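Local coordinates for protein aldehyde dehydrogenase (Trypanosoma brucei, PDB 5MYP) that probably oxidises aldehydes to carboxylic acids with NAD+ as the electron acceptor, at residues Ile17-Ile20 and Val21-Arg25; Ser468-Thr471 and Val472-Pro476. All coordinates share one frame; numbering follows the deposited sequence.

Contact 1 of 2, residues Ile17-Ile20 and Val21-Arg25; sequences IPVI and VSKCR. Unlike the reference sequence in segment 17-20: V19 (reference Thr).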
ATOM      1  N   ILE A  17      26.392   1.034  -9.932  1.00 15.65           N
ATOM      2  CA  ILE A  17      25.007   0.946  -9.442  1.00 15.52           C
ATOM      3  C   ILE A  17      24.268   2.301  -9.514  1.00 15.31           C
ATOM      4  O   ILE A  17      23.171   2.351 -10.070  1.00 15.47           O
ATOM      5  CB  ILE A  17      24.926   0.252  -8.050  1.00 15.39           C
ATOM      6  CG1 ILE A  17      25.210  -1.246  -8.222  1.00 15.35           C
ATOM      7  CG2 ILE A  17      23.559   0.468  -7.394  1.00 15.61           C
ATOM      8  CD1 ILE A  17      25.527  -1.983  -6.935  1.00 15.37           C
ATOM      9  N   PRO A  18      24.864   3.395  -8.982  1.00 15.25           N
ATOM     10  CA  PRO A  18      24.260   4.729  -9.165  1.00 15.15           C
ATOM     11  C   PRO A  18      24.046   5.140 -10.628  1.00 14.68           C
ATOM     12  O   PRO A  18      23.049   5.798 -10.930  1.00 14.24           O
ATOM     13  CB  PRO A  18      25.274   5.677  -8.510  1.00 15.40           C
ATOM     14  CG  PRO A  18      26.023   4.836  -7.541  1.00 15.70           C
ATOM     15  CD  PRO A  18      25.998   3.426  -8.037  1.00 15.49           C
ATOM     16  N   VAL A  19      24.965   4.744 -11.511  1.00 14.21           N
ATOM     17  CA  VAL A  19      24.882   5.089 -12.939  1.00 14.10           C
ATOM     18  C   VAL A  19      23.692   4.383 -13.591  1.00 13.55           C
ATOM     19  O   VAL A  19      22.932   5.005 -14.332  1.00 13.12           O
ATOM     20  CB  VAL A  19      26.187   4.735 -13.701  1.00 14.51           C
ATOM     21  CG1 VAL A  19      26.062   5.066 -15.189  1.00 14.69           C
ATOM     22  CG2 VAL A  19      27.379   5.464 -13.090  1.00 14.72           C
ATOM     23  N   ILE A  20      23.544   3.091 -13.299  1.00 13.32           N
ATOM     24  CA  ILE A  20      22.437   2.274 -13.801  1.00 13.24           C
ATOM     25  C   ILE A  20      21.086   2.870 -13.382  1.00 13.13           C
ATOM     26  O   ILE A  20      20.208   3.063 -14.229  1.00 12.90           O
ATOM     27  CB  ILE A  20      22.572   0.798 -13.334  1.00 13.31           C
ATOM     28  CG1 ILE A  20      23.733   0.120 -14.073  1.00 13.39           C
ATOM     29  CG2 ILE A  20      21.289   0.001 -13.570  1.00 13.41           C
ATOM     30  CD1 ILE A  20      24.228  -1.159 -13.430  1.00 13.31           C
ATOM     31  N   VAL A  21      20.936   3.176 -12.092  1.00 12.87           N
ATOM     32  CA  VAL A  21      19.681   3.756 -11.586  1.00 13.05           C
ATOM     33  C   VAL A  21      19.432   5.144 -12.190  1.00 13.09           C
ATOM     34  O   VAL A  21      18.312   5.439 -12.598  1.00 13.04           O
ATOM     35  CB  VAL A  21      19.632   3.817 -10.036  1.00 12.92           C
ATOM     36  CG1 VAL A  21      18.333   4.474  -9.555  1.00 12.91           C
ATOM     37  CG2 VAL A  21      19.760   2.416  -9.441  1.00 12.87           C
ATOM     38  N   SER A  22      20.478   5.970 -12.255  1.00 13.25           N
ATOM     39  CA  SER A  22      20.394   7.321 -12.819  1.00 13.66           C
ATOM     40  C   SER A  22      19.948   7.332 -14.284  1.00 13.61           C
ATOM     41  O   SER A  22      19.160   8.186 -14.684  1.00 13.60           O
ATOM     42  CB  SER A  22      21.745   8.031 -12.694  1.00 13.77           C
ATOM     43  OG  SER A  22      21.697   9.308 -13.294  1.00 14.53           O
ATOM     44  N   LYS A  23      20.461   6.386 -15.070  1.00 13.74           N
ATOM     45  CA  LYS A  23      20.067   6.243 -16.478  1.00 14.19           C
ATOM     46  C   LYS A  23      18.584   5.882 -16.611  1.00 13.77           C
ATOM     47  O   LYS A  23      17.889   6.429 -17.466  1.00 13.89           O
ATOM     48  CB  LYS A  23      20.935   5.199 -17.197  1.00 14.59           C
ATOM     49  CG  LYS A  23      22.297   5.705 -17.621  1.00 15.21           C
ATOM     50  CD  LYS A  23      23.111   4.603 -18.292  1.00 15.60           C
ATOM     51  CE  LYS A  23      24.534   5.069 -18.570  1.00 15.92           C
ATOM     52  NZ  LYS A  23      25.456   3.936 -18.854  1.00 16.09           N
ATOM     53  N   CYS A  24      18.108   4.978 -15.756  1.00 13.32           N
ATOM     54  CA  CYS A  24      16.682   4.623 -15.715  1.00 13.14           C
ATOM     55  C   CYS A  24      15.793   5.791 -15.274  1.00 13.14           C
ATOM     56  O   CYS A  24      14.706   5.990 -15.817  1.00 13.04           O
ATOM     57  CB  CYS A  24      16.459   3.398 -14.813  1.00 12.87           C
ATOM     58  SG  CYS A  24      17.224   1.878 -15.434  1.00 12.81           S
ATOM     59  N   ARG A  25      16.271   6.557 -14.295  1.00 13.19           N
ATOM     60  CA  ARG A  25      15.599   7.774 -13.815  1.00 13.26           C
ATOM     61  C   ARG A  25      15.463   8.811 -14.933  1.00 13.33           C
ATOM     62  O   ARG A  25      14.369   9.324 -15.182  1.00 12.93           O
ATOM     63  CB  ARG A  25      16.383   8.352 -12.625  1.00 13.32           C
ATOM     64  CG  ARG A  25      15.909   9.689 -12.070  1.00 13.46           C
ATOM     65  CD  ARG A  25      14.528   9.619 -11.464  1.00 13.49           C
ATOM     66  NE  ARG A  25      14.440   8.668 -10.361  1.00 13.53           N
ATOM     67  CZ  ARG A  25      13.305   8.327  -9.756  1.00 13.41           C
ATOM     68  NH1 ARG A  25      12.145   8.862 -10.129  1.00 13.40           N
ATOM     69  NH2 ARG A  25      13.328   7.440  -8.764  1.00 13.54           N
TER

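Contact 2 of 2, residues Ser468-Thr471 and Val472-Pro476; sequences SIDT and VRFPP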
ATOM      1  N   SER A 468     -23.065  25.599  -2.946  1.00 34.87           N
ATOM      2  CA  SER A 468     -23.425  25.494  -1.520  1.00 35.00           C
ATOM      3  C   SER A 468     -22.278  25.729  -0.527  1.00 34.95           C
ATOM      4  O   SER A 468     -22.509  26.257   0.559  1.00 35.54           O
ATOM      5  CB  SER A 468     -24.071  24.135  -1.235  1.00 35.12           C
ATOM      6  OG  SER A 468     -23.223  23.072  -1.627  1.00 35.28           O
ATOM      7  N   ILE A 469     -21.060  25.332  -0.892  1.00 35.47           N
ATOM      8  CA  ILE A 469     -19.870  25.587  -0.053  1.00 35.48           C
ATOM      9  C   ILE A 469     -19.596  27.086   0.161  1.00 34.19           C
ATOM     10  O   ILE A 469     -19.138  27.483   1.237  1.00 33.29           O
ATOM     11  CB  ILE A 469     -18.588  24.892  -0.594  1.00 36.57           C
ATOM     12  CG1 ILE A 469     -18.154  25.473  -1.953  1.00 37.20           C
ATOM     13  CG2 ILE A 469     -18.790  23.378  -0.662  1.00 37.55           C
ATOM     14  CD1 ILE A 469     -17.030  24.718  -2.629  1.00 37.67           C
ATOM     15  N   ASP A 470     -19.908  27.903  -0.850  1.00 32.82           N
ATOM     16  CA  ASP A 470     -19.673  29.356  -0.800  1.00 32.22           C
ATOM     17  C   ASP A 470     -20.578  30.117   0.176  1.00 32.04           C
ATOM     18  O   ASP A 470     -20.282  31.267   0.508  1.00 32.24           O
ATOM     19  CB  ASP A 470     -19.821  29.984  -2.194  1.00 32.08           C
ATOM     20  CG  ASP A 470     -18.849  29.404  -3.212  1.00 32.20           C
ATOM     21  OD1 ASP A 470     -17.678  29.155  -2.863  1.00 32.06           O
ATOM     22  OD2 ASP A 470     -19.259  29.213  -4.371  1.00 31.84           O
ATOM     23  N   THR A 471     -21.672  29.493   0.623  1.00 31.52           N
ATOM     24  CA  THR A 471     -22.561  30.100   1.626  1.00 30.85           C
ATOM     25  C   THR A 471     -21.926  30.198   3.019  1.00 29.76           C
ATOM     26  O   THR A 471     -22.337  31.043   3.816  1.00 30.37           O
ATOM     27  CB  THR A 471     -23.896  29.332   1.770  1.00 31.38           C
ATOM     28  OG1 THR A 471     -23.637  27.978   2.161  1.00 32.16           O
ATOM     29  CG2 THR A 471     -24.697  29.356   0.466  1.00 31.37           C
ATOM     30  N   VAL A 472     -20.945  29.335   3.311  1.00 27.95           N
ATOM     31  CA  VAL A 472     -20.329  29.269   4.647  1.00 26.99           C
ATOM     32  C   VAL A 472     -18.794  29.375   4.728  1.00 26.26           C
ATOM     33  O   VAL A 472     -18.283  29.804   5.767  1.00 26.18           O
ATOM     34  CB  VAL A 472     -20.781  27.996   5.410  1.00 27.20           C
ATOM     35  CG1 VAL A 472     -22.258  28.087   5.769  1.00 27.27           C
ATOM     36  CG2 VAL A 472     -20.501  26.725   4.617  1.00 27.31           C
ATOM     37  N   ARG A 473     -18.059  29.011   3.672  1.00 24.82           N
ATOM     38  CA  ARG A 473     -16.598  28.876   3.792  1.00 24.13           C
ATOM     39  C   ARG A 473     -15.833  30.198   3.991  1.00 23.99           C
ATOM     40  O   ARG A 473     -14.854  30.226   4.738  1.00 23.99           O
ATOM     41  CB  ARG A 473     -15.996  28.067   2.625  1.00 23.63           C
ATOM     42  CG  ARG A 473     -16.017  28.723   1.248  1.00 23.15           C
ATOM     43  CD  ARG A 473     -15.068  28.000   0.292  1.00 22.62           C
ATOM     44  NE  ARG A 473     -15.472  28.118  -1.112  1.00 22.27           N
ATOM     45  CZ  ARG A 473     -14.731  27.761  -2.163  1.00 22.00           C
ATOM     46  NH1 ARG A 473     -15.215  27.913  -3.393  1.00 21.64           N
ATOM     47  NH2 ARG A 473     -13.505  27.265  -2.006  1.00 21.87           N
ATOM     48  N   PHE A 474     -16.287  31.280   3.353  1.00 23.42           N
ATOM     49  CA  PHE A 474     -15.513  32.531   3.313  1.00 23.56           C
ATOM     50  C   PHE A 474     -15.678  33.389   4.563  1.00 23.55           C
ATOM     51  O   PHE A 474     -16.810  33.682   4.959  1.00 23.10           O
ATOM     52  CB  PHE A 474     -15.897  33.371   2.090  1.00 23.50           C
ATOM     53  CG  PHE A 474     -15.583  32.709   0.776  1.00 23.74           C
ATOM     54  CD1 PHE A 474     -14.272  32.390   0.444  1.00 23.83           C
ATOM     55  CD2 PHE A 474     -16.593  32.418  -0.137  1.00 23.97           C
ATOM     56  CE1 PHE A 474     -13.972  31.777  -0.766  1.00 23.92           C
ATOM     57  CE2 PHE A 474     -16.298  31.811  -1.350  1.00 24.01           C
ATOM     58  CZ  PHE A 474     -14.986  31.487  -1.665  1.00 24.04           C
ATOM     59  N   PRO A 475     -14.557  33.823   5.181  1.00 23.65           N
ATOM     60  CA  PRO A 475     -14.628  34.916   6.160  1.00 23.63           C
ATOM     61  C   PRO A 475     -15.086  36.234   5.486  1.00 23.70           C
ATOM     62  O   PRO A 475     -15.057  36.310   4.254  1.00 23.44           O
ATOM     63  CB  PRO A 475     -13.180  35.035   6.669  1.00 23.56           C
ATOM     64  CG  PRO A 475     -12.505  33.771   6.284  1.00 23.68           C
ATOM     65  CD  PRO A 475     -13.193  33.277   5.060  1.00 23.62           C
ATOM     66  N   PRO A 476     -15.475  37.266   6.242  1.00 24.23           N
ATOM     67  CA  PRO A 476     -15.392  37.327   7.704  1.00 24.53           C
ATOM     68  C   PRO A 476     -16.448  36.495   8.424  1.00 24.64           C
ATOM     69  O   PRO A 476     -17.518  36.220   7.869  1.00 23.90           O
ATOM     70  CB  PRO A 476     -15.587  38.821   8.000  1.00 24.82           C
ATOM     71  CG  PRO A 476     -16.404  39.336   6.860  1.00 24.75           C
ATOM     72  CD  PRO A 476     -16.145  38.452   5.670  1.00 24.63           C
TER
HETATM   73  O   HOH W   1     -18.995  31.972   2.776  1.00 29.53           O

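Contact 1 of 2, residues Ile17-Ile20 and Val21-Arg25
V21 N donates to I17 O at 3.1 Å, the first of four i to i+4 backbone hydrogen bonds that join residues 17-20 to 21-25 in one continuous helix. The next two, S22 N to P18 O and K23 N to V19 O, are both 2.9 Å long. C24 N closes the series on I20 O at 3.2 Å, so each carbonyl from I17 to I20 has its amide donor one turn on. Among side chains, V19, which replaces a threonine of the reference sequence, lies alongside K23 on the exposed flank, both pointing the same way. Extended beyond CG, the K23 chain runs beside V19 and brings its CE to 3.7 Å from V19 CG1; nearer its root, K23 CG rests 3.4 Å from V19 O. C24 SG lies 3.4 Å from I20 O, its chi1 of -65° setting the sulfur beside its own backbone N. On the buried flank I17 packs on A188 and V189 of helix 183-191, and V21 on E192 and F194. R25 forms a salt bridge with D195 through NH1 and a hydrogen bond to R193 O through NH2, while C24 O accepts from T147 OG1. The pattern is that of a regular amphipathic alpha-helix, here 16-29, laid against the seven-stranded sheet through V120 of strand 110-124.

Contact 2 of 2, residues Ser468-Thr471 and Val472-Pro476
I469 O accepts from R473 N at 3.1 Å and, weakly, from V472 N at 3.3 Å, across a turn of helical phi/psi in the loop between strand 454-461 and helix 479-489. A water extends this short helical turn by donating to D470 O and accepting from F474 N. T471 OG1 donates a hydrogen bond to S468 O at 2.6 Å; its chi1 of 59° holds the hydroxyl between the backbone N and the carbonyl carbon. D470 and R473 run side by side as a salt bridge. R473 grips a single oxygen side-on, with NH1 2.8 Å and NE 3.0 Å from D470 OD1. NH1 takes the syn lone pair, NE comes in nearly along the C-O axis, and carboxylate and guanidinium are only 14° from coplanar. D470 OD2 accepts from S467 N, which should further limit rotation of the carboxylate. I469 CD1 lies over one guanidinium face, toward its rim, and F474 CZ over the opposite face, also off-centre. The R473 chain, extended from CG to NE, passes across F474 with CG over the ring centre. This sandwich meets the second subunit: R473 NH2 forms a salt bridge with D421 of that chain, R473 makes a cation-pi contact with its W249, and F474 meets the same W249 edge-to-face. V472 packs on V484 and L485 of helix 479-489 of its own chain. The carboxylate is also nearly parallel to the F474 ring, 13° apart, and F474 CE2 approaches D470 OD1 to 3.4 Å.

How the contacts relate
Contact 1 comes first along the chain, in helix 16-29 near the N-terminus, and contact 2 follows far downstream, in the loop leading to the C-terminal helix 479-489. Their centres are 50 Å apart, the nearest atoms about 33 Å, and they do not touch. The seven-stranded sheet relates them indirectly: contact 1 packs against strand 110-124, which pairs antiparallel with strand 454-461, the strand preceding contact 2. The centre of contact 1 is 26 Å, and that of contact 2 51 Å, from the centre of the chain. Contact 1 thus packs within one subunit, while contact 2 lies on the C-terminal extension and takes part in the subunit interface.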